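Long-range contacts in signal recognition 54 kDa protein (Pyrococcus furiosus, PDB 3DM5), which belongs to the SRP54 family of multidomain signal recognition particle proteins, with a helical bundle, a P-loop NTPase-type GTPase domain and a signal peptide binding domain: residues Gly225-Lys236 with Gly257-Ala267; Leu14-Val23 with Lys71-Val79. All coordinates share one frame; numbering follows the deposited sequence.

How the contacts relate
Contact 2 comes first along the chain and closes before contact 1 opens. It pairs the first and last helices of the N-terminal helical bundle, 5-19 and 71-86. Contact 1 lies in the GTPase domain, where helices 228-237 and 255-263 pack beside each other on the central sheet. The two centres are about 31 Å apart, and the nearest atoms about 12 Å, so the contacts do not touch. The domains nonetheless meet at contact 1: Asp43 and Ala42, just after bundle helix 25-41, hydrogen-bond to Gln226 and Gly257. Contact 1 therefore lies on the sheet and beside the domain junction, whereas contact 2 lies within the bundle.

Contact 1 (Gly225-Lys236 with Gly257-Ala267); sequences GQQAYNQALAFK and GALSAVAATGA. With SO4 (sulfate ion), chain N.
Gly225-Lys236 and Gly257-Ala267 form a buried, small-residue helix-helix contact on the sheet of the GTPase domain. The axes of helices 228-236 and 257-263 approach to 8.0 Å and cross at -34°. The close approach is consistent with the glycines and alanines that line it. At the start of the contact the backbones are in contact: Gly225 O lies 3.2 Å from Ala258 CA, a CA-H...O contact. Next, Ala228 CB and Ala232 CB both pack on Val262 CG2, each at 4.0 Å. Val262 and Ala228 also rest on Ile220 of strand 215-221.

Tyr229 flanks this row. CG is anti to the backbone N (chi1 180°), which carries the ring toward the end of the second helix. The ring edge meets Ala261 O, 3.3 Å from CD1, and Ala264 CB, while Thr265 OG1 lies over one face. Thr265 is wedged between Tyr229, Ala232 and Leu233.

At the far end Lys236 reaches across with an extended chain. Its NZ donates to Thr265 O at 3.0 Å, in the carbonyl plane and on a lone pair. This grips the turn where Gly266, with positive phi, ends the helical path. On the outer side Asn230 ND2 makes a weak hydrogen bond to a sulfate ion, which Arg33 of the second subunit also holds.

Strands 215-221, 242-247 and 269-273 are parallel neighbours, and these two helices connect them in turn. Such successive beta-alpha-beta crossovers are characteristic of the P-loop NTPase fold.

Contact 2 (Leu14-Val23 with Lys71-Val79); sequences LKKIARASSV and KKEHIIKIV
Lys72 carries its ammonium group across to the C-terminal end of helix 5-19, where two carbonyls grip it. NZ donates to Ala20 O at 2.9 Å, lying in that carbonyl's plane, and to Ala18 O at 3.2 Å. The second bond is less well directed, for NZ sits 63° out of the Ala18 carbonyl plane. Ala20 is the first residue to leave helical geometry after helix 14-19, so the lysine binds just where the helix ends. The negative end of the helix dipole would probably favour its positive charge there.

The route of the chain explains this reach. CG lies anti to the backbone N, and a bend at chi3 of -77° then turns the end toward the carbonyls. On the way CD passes 3.3 Å from Ile17 O. The Ile17 and Lys72 side chains lie alongside each other, pointing opposite ways, with Ile17 CG2 3.7 Å from Lys72 CG. Val23 lays CG2 against CB at the base of the same lysine.

The helices run nearly antiparallel, at 168°, and the axes of 14-19 and 71-79 come within 9.5 Å. The two helices are the first and last of the four-helix N domain of SRP54 proteins. Ile17 and Ile75 also reach Leu31 of helix 25-41, and Val79 meets Ile56 of helix 46-62.

Further along, aliphatic side chains carry the contact. Leu14 and Val79 meet tip to tip, CD2 to CG1 at 3.8 Å. Ile76 bridges Leu14 and Ile17: its CG2 touches Leu14 CD1 at 4.1 Å, and its CD1 packs on Ile17 CG2 at 4.0 Å. On the outside, Arg19 makes a salt bridge to Glu308 of the third subunit.

Contact 1 (Gly225-Lys236 with Gly257-Ala267)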
loop_
_atom_site.group_PDB
_atom_site.type_symbol
_atom_site.label_atom_id
_atom_site.label_comp_id
_atom_site.label_asym_id
_atom_site.label_seq_id
_atom_site.Cartn_x
_atom_site.Cartn_y
_atom_site.Cartn_z
ATOM N N GLY A 225 4.574 -20.338 2.608
ATOM C CA GLY A 225 3.127 -20.360 2.738
ATOM C C GLY A 225 2.558 -21.766 2.768
ATOM O O GLY A 225 3.067 -22.650 3.463
ATOM N N GLN A 226 1.496 -21.982 2.004
ATOM C CA GLN A 226 0.721 -23.211 2.119
ATOM C C GLN A 226 1.443 -24.419 1.554
ATOM O O GLN A 226 0.965 -25.530 1.714
ATOM C CB GLN A 226 -0.628 -23.062 1.427
ATOM C CG GLN A 226 -0.543 -23.049 -0.077
ATOM C CD GLN A 226 -1.904 -23.004 -0.718
ATOM O OE1 GLN A 226 -2.350 -21.952 -1.195
ATOM N NE2 GLN A 226 -2.597 -24.137 -0.702
ATOM N N GLN A 227 2.580 -24.201 0.887
ATOM C CA GLN A 227 3.400 -25.300 0.369
ATOM C C GLN A 227 4.054 -26.109 1.481
ATOM O O GLN A 227 4.641 -27.157 1.212
ATOM C CB GLN A 227 4.506 -24.800 -0.562
ATOM C CG GLN A 227 4.067 -23.856 -1.658
ATOM C CD GLN A 227 5.237 -23.388 -2.509
ATOM O OE1 GLN A 227 5.703 -24.121 -3.377
ATOM N NE2 GLN A 227 5.725 -22.166 -2.255
ATOM N N ALA A 228 3.958 -25.618 2.717
ATOM C CA ALA A 228 4.508 -26.335 3.859
ATOM C C ALA A 228 3.738 -27.613 4.134
ATOM O O ALA A 228 4.262 -28.532 4.760
ATOM C CB ALA A 228 4.524 -25.471 5.107
ATOM N N TYR A 229 2.489 -27.660 3.693
ATOM C CA TYR A 229 1.643 -28.808 3.958
ATOM C C TYR A 229 2.306 -30.131 3.559
ATOM O O TYR A 229 2.508 -31.012 4.391
ATOM C CB TYR A 229 0.309 -28.677 3.234
ATOM C CG TYR A 229 -0.584 -29.856 3.487
ATOM C CD1 TYR A 229 -1.388 -29.906 4.623
ATOM C CD2 TYR A 229 -0.608 -30.936 2.618
ATOM C CE1 TYR A 229 -2.214 -30.998 4.881
ATOM C CE2 TYR A 229 -1.441 -32.042 2.864
ATOM C CZ TYR A 229 -2.238 -32.059 4.001
ATOM O OH TYR A 229 -3.059 -33.127 4.277
ATOM N N ASN A 230 2.636 -30.258 2.280
ATOM C CA ASN A 230 3.201 -31.492 1.751
ATOM C C ASN A 230 4.557 -31.854 2.334
ATOM O O ASN A 230 4.846 -33.034 2.515
ATOM C CB ASN A 230 3.230 -31.476 0.218
ATOM C CG ASN A 230 1.874 -31.810 -0.380
ATOM O OD1 ASN A 230 1.164 -32.683 0.118
ATOM N ND2 ASN A 230 1.506 -31.112 -1.444
ATOM N N GLN A 231 5.367 -30.843 2.643
ATOM C CA GLN A 231 6.650 -31.061 3.298
ATOM C C GLN A 231 6.446 -31.590 4.704
ATOM O O GLN A 231 7.111 -32.536 5.094
ATOM C CB GLN A 231 7.485 -29.775 3.352
ATOM C CG GLN A 231 7.711 -29.142 2.001
ATOM C CD GLN A 231 8.679 -27.998 2.066
ATOM O OE1 GLN A 231 9.093 -27.578 3.150
ATOM N NE2 GLN A 231 9.052 -27.479 0.904
ATOM N N ALA A 232 5.524 -30.996 5.459
ATOM C CA ALA A 232 5.241 -31.450 6.822
ATOM C C ALA A 232 4.671 -32.860 6.797
ATOM O O ALA A 232 5.033 -33.716 7.612
ATOM C CB ALA A 232 4.267 -30.510 7.514
ATOM N N LEU A 233 3.774 -33.091 5.849
ATOM C CA LEU A 233 3.074 -34.355 5.748
ATOM C C LEU A 233 4.028 -35.503 5.431
ATOM O O LEU A 233 3.956 -36.557 6.075
ATOM C CB LEU A 233 1.985 -34.280 4.681
ATOM C CG LEU A 233 0.641 -34.911 5.064
ATOM C CD1 LEU A 233 -0.066 -35.464 3.852
ATOM C CD2 LEU A 233 0.815 -35.993 6.093
ATOM N N ALA A 234 4.895 -35.316 4.432
ATOM C CA ALA A 234 5.834 -36.379 4.062
ATOM C C ALA A 234 6.717 -36.720 5.255
ATOM O O ALA A 234 6.896 -37.883 5.596
ATOM C CB ALA A 234 6.673 -36.005 2.845
ATOM N N PHE A 235 7.259 -35.690 5.892
ATOM C CA PHE A 235 8.045 -35.846 7.101
ATOM C C PHE A 235 7.286 -36.599 8.204
ATOM O O PHE A 235 7.769 -37.603 8.720
ATOM C CB PHE A 235 8.475 -34.458 7.589
ATOM C CG PHE A 235 9.175 -34.458 8.921
ATOM C CD1 PHE A 235 10.520 -34.777 9.016
ATOM C CD2 PHE A 235 8.488 -34.101 10.072
ATOM C CE1 PHE A 235 11.165 -34.758 10.242
ATOM C CE2 PHE A 235 9.114 -34.079 11.291
ATOM C CZ PHE A 235 10.453 -34.410 11.386
ATOM N N LYS A 236 6.104 -36.103 8.564
ATOM C CA LYS A 236 5.316 -36.684 9.646
ATOM C C LYS A 236 5.020 -38.165 9.419
ATOM O O LYS A 236 4.685 -38.895 10.356
ATOM C CB LYS A 236 3.995 -35.932 9.806
ATOM C CG LYS A 236 3.161 -36.403 10.981
ATOM C CD LYS A 236 1.692 -35.976 10.868
ATOM C CE LYS A 236 0.862 -36.726 11.907
ATOM N NZ LYS A 236 -0.526 -36.219 12.063
ATOM N N GLY A 257 -0.170 -18.868 6.155
ATOM C CA GLY A 257 -0.399 -20.018 5.306
ATOM C C GLY A 257 0.447 -21.225 5.681
ATOM O O GLY A 257 -0.006 -22.354 5.524
ATOM N N ALA A 258 1.671 -20.994 6.164
ATOM C CA ALA A 258 2.554 -22.076 6.606
ATOM C C ALA A 258 2.072 -22.724 7.911
ATOM O O ALA A 258 1.989 -23.945 7.997
ATOM C CB ALA A 258 4.008 -21.566 6.763
ATOM N N LEU A 259 1.762 -21.905 8.921
ATOM C CA LEU A 259 1.296 -22.424 10.206
ATOM C C LEU A 259 0.019 -23.211 10.025
ATOM O O LEU A 259 -0.085 -24.331 10.507
ATOM C CB LEU A 259 1.071 -21.317 11.235
ATOM C CG LEU A 259 2.264 -20.440 11.631
ATOM C CD1 LEU A 259 1.786 -19.363 12.580
ATOM C CD2 LEU A 259 3.393 -21.261 12.246
ATOM N N SER A 260 -0.952 -22.623 9.329
ATOM C CA SER A 260 -2.230 -23.283 9.125
ATOM C C SER A 260 -2.029 -24.578 8.332
ATOM O O SER A 260 -2.700 -25.593 8.558
ATOM C CB SER A 260 -3.199 -22.340 8.415
ATOM O OG SER A 260 -2.663 -21.921 7.175
ATOM N N ALA A 261 -1.074 -24.539 7.418
ATOM C CA ALA A 261 -0.767 -25.689 6.572
ATOM C C ALA A 261 -0.176 -26.863 7.372
ATOM O O ALA A 261 -0.626 -27.997 7.254
ATOM C CB ALA A 261 0.171 -25.276 5.460
ATOM N N VAL A 262 0.839 -26.557 8.177
ATOM C CA VAL A 262 1.479 -27.515 9.055
ATOM C C VAL A 262 0.500 -28.034 10.093
ATOM O O VAL A 262 0.502 -29.218 10.413
ATOM C CB VAL A 262 2.715 -26.909 9.782
ATOM C CG1 VAL A 262 3.123 -27.784 10.951
ATOM C CG2 VAL A 262 3.884 -26.738 8.823
ATOM N N ALA A 263 -0.357 -27.167 10.612
ATOM C CA ALA A 263 -1.300 -27.612 11.621
ATOM C C ALA A 263 -2.383 -28.547 11.027
ATOM O O ALA A 263 -2.981 -29.374 11.727
ATOM C CB ALA A 263 -1.924 -26.423 12.324
ATOM N N ALA A 264 -2.629 -28.403 9.730
ATOM C CA ALA A 264 -3.653 -29.179 9.062
ATOM C C ALA A 264 -3.125 -30.590 8.968
ATOM O O ALA A 264 -3.825 -31.547 8.650
ATOM C CB ALA A 264 -3.897 -28.628 7.686
ATOM N N THR A 265 -1.854 -30.704 9.265
ATOM C CA THR A 265 -1.143 -31.915 8.994
ATOM C C THR A 265 -1.172 -32.815 10.228
ATOM O O THR A 265 -0.999 -34.025 10.121
ATOM C CB THR A 265 0.280 -31.541 8.650
ATOM O OG1 THR A 265 0.588 -31.963 7.315
ATOM C CG2 THR A 265 1.242 -32.091 9.699
ATOM N N GLY A 266 -1.394 -32.215 11.398
ATOM C CA GLY A 266 -1.315 -32.924 12.662
ATOM C C GLY A 266 0.034 -32.784 13.352
ATOM O O GLY A 266 0.145 -32.842 14.568
ATOM N N ALA A 267 1.075 -32.581 12.570
ATOM C CA ALA A 267 2.396 -32.443 13.144
ATOM C C ALA A 267 2.440 -31.257 14.102
ATOM O O ALA A 267 1.879 -30.195 13.826
ATOM C CB ALA A 267 3.441 -32.305 12.046
HETATM S S SO4 N . 2.192 -27.880 -3.104
HETATM O O1 SO4 N . 1.867 -27.726 -1.682
HETATM O O2 SO4 N . 3.319 -28.805 -3.234
HETATM O O3 SO4 N . 1.005 -28.370 -3.806
HETATM O O4 SO4 N . 2.606 -26.614 -3.703
#

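Contact 2 (Leu14-Val23 with Lys71-Val79)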
loop_
_atom_site.group_PDB
_atom_site.type_symbol
_atom_site.label_atom_id
_atom_site.label_comp_id
_atom_site.label_asym_id
_atom_site.label_seq_id
_atom_site.Cartn_x
_atom_site.Cartn_y
_atom_site.Cartn_z
ATOM N N LEU A 14 -12.931 -8.256 14.513
ATOM C CA LEU A 14 -13.438 -8.427 15.872
ATOM C C LEU A 14 -13.842 -7.084 16.476
ATOM O O LEU A 14 -14.850 -7.002 17.180
ATOM C CB LEU A 14 -12.427 -9.162 16.770
ATOM C CG LEU A 14 -12.228 -10.649 16.462
ATOM C CD1 LEU A 14 -11.501 -11.323 17.586
ATOM C CD2 LEU A 14 -13.566 -11.336 16.212
ATOM N N LYS A 15 -13.058 -6.042 16.197
ATOM C CA LYS A 15 -13.416 -4.676 16.585
ATOM C C LYS A 15 -14.733 -4.278 15.940
ATOM O O LYS A 15 -15.597 -3.693 16.580
ATOM C CB LYS A 15 -12.336 -3.676 16.176
ATOM C CG LYS A 15 -11.060 -3.732 17.027
ATOM C CD LYS A 15 -9.900 -3.073 16.287
ATOM C CE LYS A 15 -8.530 -3.481 16.835
ATOM N NZ LYS A 15 -7.875 -2.404 17.639
ATOM N N LYS A 16 -14.889 -4.605 14.666
ATOM C CA LYS A 16 -16.106 -4.260 13.965
ATOM C C LYS A 16 -17.278 -4.837 14.716
ATOM O O LYS A 16 -18.278 -4.159 14.938
ATOM C CB LYS A 16 -16.085 -4.790 12.534
ATOM C CG LYS A 16 -15.374 -3.884 11.535
ATOM C CD LYS A 16 -15.729 -4.274 10.100
ATOM C CE LYS A 16 -15.126 -3.301 9.096
ATOM N NZ LYS A 16 -15.554 -3.615 7.698
ATOM N N ILE A 17 -17.147 -6.096 15.113
ATOM C CA ILE A 17 -18.203 -6.769 15.857
ATOM C C ILE A 17 -18.490 -6.056 17.180
ATOM O O ILE A 17 -19.641 -5.833 17.534
ATOM C CB ILE A 17 -17.858 -8.248 16.107
ATOM C CG1 ILE A 17 -17.818 -8.983 14.775
ATOM C CG2 ILE A 17 -18.870 -8.884 17.041
ATOM C CD1 ILE A 17 -18.371 -10.361 14.836
ATOM N N ALA A 18 -17.434 -5.690 17.895
ATOM C CA ALA A 18 -17.588 -5.053 19.187
ATOM C C ALA A 18 -18.343 -3.749 19.030
ATOM O O ALA A 18 -19.064 -3.321 19.928
ATOM C CB ALA A 18 -16.230 -4.797 19.814
ATOM N N ARG A 19 -18.185 -3.133 17.869
ATOM C CA ARG A 19 -18.703 -1.794 17.640
ATOM C C ARG A 19 -20.032 -1.833 16.906
ATOM O O ARG A 19 -20.739 -0.833 16.847
ATOM C CB ARG A 19 -17.687 -0.973 16.849
ATOM C CG ARG A 19 -16.370 -0.754 17.586
ATOM C CD ARG A 19 -15.400 0.071 16.741
ATOM N NE ARG A 19 -14.053 0.109 17.307
ATOM C CZ ARG A 19 -12.987 0.586 16.667
ATOM N NH1 ARG A 19 -13.111 1.069 15.433
ATOM N NH2 ARG A 19 -11.793 0.576 17.257
ATOM N N ALA A 20 -20.366 -2.995 16.354
ATOM C CA ALA A 20 -21.581 -3.162 15.560
ATOM C C ALA A 20 -22.812 -2.629 16.281
ATOM O O ALA A 20 -22.950 -2.788 17.497
ATOM C CB ALA A 20 -21.782 -4.639 15.179
ATOM N N SER A 21 -23.702 -1.997 15.519
ATOM C CA SER A 21 -24.953 -1.487 16.065
ATOM C C SER A 21 -25.822 -2.639 16.568
ATOM O O SER A 21 -26.431 -2.547 17.629
ATOM C CB SER A 21 -25.700 -0.638 15.029
ATOM O OG SER A 21 -26.141 -1.422 13.933
ATOM N N SER A 22 -25.860 -3.732 15.815
ATOM C CA SER A 22 -26.543 -4.934 16.280
ATOM C C SER A 22 -26.045 -6.152 15.526
ATOM O O SER A 22 -25.445 -6.026 14.460
ATOM C CB SER A 22 -28.056 -4.805 16.105
ATOM O OG SER A 22 -28.429 -4.911 14.739
ATOM N N VAL A 23 -26.316 -7.333 16.070
ATOM C CA VAL A 23 -25.852 -8.572 15.462
ATOM C C VAL A 23 -26.943 -9.279 14.658
ATOM O O VAL A 23 -27.752 -10.032 15.203
ATOM C CB VAL A 23 -25.264 -9.521 16.520
ATOM C CG1 VAL A 23 -24.774 -10.803 15.875
ATOM C CG2 VAL A 23 -24.136 -8.825 17.269
ATOM N N LYS A 71 -24.840 -11.994 22.198
ATOM C CA LYS A 71 -24.593 -12.626 20.908
ATOM C C LYS A 71 -23.222 -12.145 20.428
ATOM O O LYS A 71 -22.389 -12.929 19.987
ATOM C CB LYS A 71 -25.690 -12.244 19.910
ATOM C CG LYS A 71 -27.025 -11.854 20.561
ATOM C CD LYS A 71 -27.023 -10.385 21.008
ATOM C CE LYS A 71 -28.184 -10.041 21.943
ATOM N NZ LYS A 71 -27.805 -10.225 23.378
ATOM N N LYS A 72 -22.999 -10.847 20.577
ATOM C CA LYS A 72 -21.765 -10.176 20.204
ATOM C C LYS A 72 -20.483 -10.741 20.871
ATOM O O LYS A 72 -19.477 -10.968 20.203
ATOM C CB LYS A 72 -21.936 -8.683 20.511
ATOM C CG LYS A 72 -20.908 -7.781 19.921
ATOM C CD LYS A 72 -21.106 -6.359 20.429
ATOM C CE LYS A 72 -22.254 -5.661 19.729
ATOM N NZ LYS A 72 -22.142 -4.177 19.882
ATOM N N GLU A 73 -20.513 -10.962 22.181
ATOM C CA GLU A 73 -19.336 -11.451 22.888
ATOM C C GLU A 73 -19.141 -12.918 22.597
ATOM O O GLU A 73 -18.052 -13.467 22.781
ATOM C CB GLU A 73 -19.491 -11.290 24.399
ATOM C CG GLU A 73 -19.623 -9.868 24.889
ATOM C CD GLU A 73 -20.281 -9.804 26.253
ATOM O OE1 GLU A 73 -21.185 -10.639 26.514
ATOM O OE2 GLU A 73 -19.895 -8.928 27.056
ATOM N N HIS A 74 -20.209 -13.572 22.169
ATOM C CA HIS A 74 -20.106 -14.990 21.925
ATOM C C HIS A 74 -19.515 -15.212 20.546
ATOM O O HIS A 74 -18.821 -16.204 20.318
ATOM C CB HIS A 74 -21.455 -15.682 22.086
ATOM C CG HIS A 74 -21.400 -17.161 21.886
ATOM N ND1 HIS A 74 -21.986 -17.784 20.810
ATOM C CD2 HIS A 74 -20.816 -18.140 22.620
ATOM C CE1 HIS A 74 -21.770 -19.088 20.888
ATOM N NE2 HIS A 74 -21.063 -19.326 21.977
ATOM N N ILE A 75 -19.779 -14.279 19.632
ATOM C CA ILE A 75 -19.144 -14.315 18.321
ATOM C C ILE A 75 -17.633 -14.152 18.491
ATOM O O ILE A 75 -16.847 -14.907 17.926
ATOM C CB ILE A 75 -19.629 -13.189 17.401
ATOM C CG1 ILE A 75 -21.135 -13.293 17.153
ATOM C CG2 ILE A 75 -18.878 -13.261 16.086
ATOM C CD1 ILE A 75 -21.509 -14.336 16.144
ATOM N N ILE A 76 -17.230 -13.154 19.267
ATOM C CA ILE A 76 -15.829 -12.914 19.511
ATOM C C ILE A 76 -15.234 -14.225 19.989
ATOM O O ILE A 76 -14.148 -14.598 19.570
ATOM C CB ILE A 76 -15.629 -11.870 20.611
ATOM C CG1 ILE A 76 -16.462 -10.614 20.343
ATOM C CG2 ILE A 76 -14.166 -11.523 20.758
ATOM C CD1 ILE A 76 -15.819 -9.658 19.454
ATOM N N LYS A 77 -15.959 -14.924 20.865
ATOM C CA LYS A 77 -15.506 -16.204 21.419
ATOM C C LYS A 77 -15.385 -17.300 20.362
ATOM O O LYS A 77 -14.387 -18.010 20.310
ATOM C CB LYS A 77 -16.447 -16.671 22.531
ATOM C CG LYS A 77 -15.847 -17.715 23.472
ATOM C CD LYS A 77 -16.204 -19.133 23.067
ATOM C CE LYS A 77 -15.744 -20.121 24.129
ATOM N NZ LYS A 77 -16.042 -21.544 23.788
ATOM N N ILE A 78 -16.414 -17.445 19.539
ATOM C CA ILE A 78 -16.401 -18.414 18.449
ATOM C C ILE A 78 -15.180 -18.250 17.523
ATOM O O ILE A 78 -14.457 -19.207 17.255
ATOM C CB ILE A 78 -17.683 -18.307 17.608
ATOM C CG1 ILE A 78 -18.908 -18.617 18.481
ATOM C CG2 ILE A 78 -17.596 -19.240 16.423
ATOM C CD1 ILE A 78 -20.249 -18.428 17.778
ATOM N N VAL A 79 -14.959 -17.032 17.039
ATOM C CA VAL A 79 -13.796 -16.727 16.220
ATOM C C VAL A 79 -12.480 -17.103 16.918
ATOM O O VAL A 79 -11.618 -17.717 16.311
ATOM C CB VAL A 79 -13.774 -15.228 15.820
ATOM C CG1 VAL A 79 -12.450 -14.822 15.171
ATOM C CG2 VAL A 79 -14.894 -14.924 14.893
#